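Local coordinates for alpha-1,2-mannosidase (Bacteroides thetaiotaomicron, PDB 2WW2), which hydrolyses alpha-mannosides with inversion of anomeric configuration, as a calcium-dependent glycoside hydrolase of family GH92, at the interface of chains A and B. Coordinates in Å, arbitrary orientation; residue numbers count along the deposited sequence, not the author numbering. Chains: chain A/B, Alpha-1,2-mannosidase.

The interface of chains A and B. Residues chain A 612-616, 623; chain B 557-558.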
# COMPACT_ATOMS: atom_id res chain seq x y z
N ASP A 612 7.76 22.49 4.69
CA ASP A 612 8.64 21.98 5.74
C ASP A 612 9.03 20.52 5.50
O ASP A 612 10.16 20.13 5.77
CB ASP A 612 7.96 22.07 7.11
CG ASP A 612 7.92 23.50 7.67
OD1 ASP A 612 8.60 24.42 7.14
OD2 ASP A 612 7.18 23.71 8.66
N LYS A 613 8.10 19.71 5.02
CA LYS A 613 8.33 18.25 5.01
C LYS A 613 8.84 17.65 3.71
O LYS A 613 9.47 16.59 3.73
CB LYS A 613 7.08 17.53 5.50
CG LYS A 613 6.99 17.63 7.01
CD LYS A 613 5.59 17.56 7.53
CE LYS A 613 5.67 17.50 9.08
NZ LYS A 613 4.34 17.42 9.67
N LEU A 614 8.58 18.30 2.58
CA LEU A 614 8.92 17.73 1.28
C LEU A 614 10.08 18.41 0.56
O LEU A 614 10.33 18.14 -0.63
CB LEU A 614 7.69 17.78 0.37
CG LEU A 614 6.52 16.92 0.86
CD1 LEU A 614 5.47 16.89 -0.22
CD2 LEU A 614 6.98 15.49 1.22
N TYR A 615 10.80 19.27 1.28
CA TYR A 615 11.93 20.00 0.68
C TYR A 615 13.12 20.08 1.62
O TYR A 615 12.98 20.21 2.85
CB TYR A 615 11.54 21.44 0.32
CG TYR A 615 10.60 21.56 -0.85
CD1 TYR A 615 11.09 21.64 -2.14
CD2 TYR A 615 9.22 21.54 -0.66
CE1 TYR A 615 10.23 21.74 -3.21
CE2 TYR A 615 8.36 21.62 -1.71
CZ TYR A 615 8.85 21.71 -2.99
OH TYR A 615 7.97 21.81 -4.05
N ASN A 616 14.30 19.99 1.03
CA ASN A 616 15.50 20.47 1.69
C ASN A 616 16.51 20.90 0.62
O ASN A 616 16.26 20.74 -0.58
CB ASN A 616 16.08 19.44 2.67
CG ASN A 616 16.55 18.20 1.99
OD1 ASN A 616 17.53 18.21 1.25
ND2 ASN A 616 15.86 17.09 2.25
N CYS A 623 11.94 16.03 -2.11
CA CYS A 623 11.63 14.76 -1.42
C CYS A 623 10.45 13.98 -1.97
O CYS A 623 10.47 12.75 -1.94
CB CYS A 623 11.41 14.99 0.09
SG CYS A 623 12.74 15.92 0.89
N TYR B 557 12.34 11.39 3.65
CA TYR B 557 12.05 12.82 3.57
C TYR B 557 12.98 13.62 4.49
O TYR B 557 14.20 13.48 4.38
CB TYR B 557 10.56 13.08 3.85
CG TYR B 557 9.69 12.22 2.96
CD1 TYR B 557 9.24 12.68 1.74
CD2 TYR B 557 9.39 10.90 3.33
CE1 TYR B 557 8.47 11.88 0.91
CE2 TYR B 557 8.62 10.09 2.51
CZ TYR B 557 8.17 10.58 1.30
OH TYR B 557 7.40 9.77 0.48
N ASN B 558 12.43 14.43 5.39
CA ASN B 558 13.26 15.13 6.38
C ASN B 558 13.26 14.50 7.78
O ASN B 558 13.76 15.09 8.74
CB ASN B 558 12.82 16.59 6.52
CG ASN B 558 13.07 17.41 5.26
OD1 ASN B 558 12.26 18.26 4.89
ND2 ASN B 558 14.19 17.17 4.61
O HOH W 1 9.74 15.28 6.31
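The side-chain amide of B:Asn558 reaches the end of a helix and the loop that follows, A:Asp612 to A:Asn616, and its polar pairing as modelled is doubtful. Its OD1 lies 2.9 Å from the backbone O of A:Asp612 and 2.9 Å from the backbone O of A:Tyr615, three acceptors meeting without a donor. Its ND2 lies 2.9 Å from ND2 of A:Asn616, two donors facing each other. Flipping the B:Asn558 amide end for end would probably reconcile all three pairs: NH2 could then donate to both carbonyls, and the oxygen could accept from A:Asn616. The two asparagine side chains pass in opposite directions with their amide planes 55° apart; CG of A:Asn616 lies between its backbone N and carbonyl carbon (chi1 64°), which, together with the turn about the next bond, brings ND2 towards B:Asn558. With the amide so flipped, an alanine at B:Asn558 would probably leave the two carbonyls and the A:Asn616 amide without their mate and open a gap beside the end of the helix.

Water 1 makes a clearer link: the backbone N-H of B:Asn558 donates to its oxygen at 3.0 Å (150° at H), and the same oxygen lies 2.9 Å from the carbonyl O of A:Lys613.

Apolar contact comes from B:Tyr557, whose CD1 touches CD2 of A:Leu614 at 3.6 Å and CB of A:Cys623 at 3.6 Å. The leucine runs alongside the tyrosine, both pointing the same way.

Chain A contributes the C-terminal end of helix 600-613, the loop after it and A:Cys623, which in sequence lies between the sodium-binding residues A:Tyr622 and A:Gly624; chain B contributes loop residues just before 3-10 helix 559-562. The protein is a monomer, making this small patch probably a crystal contact.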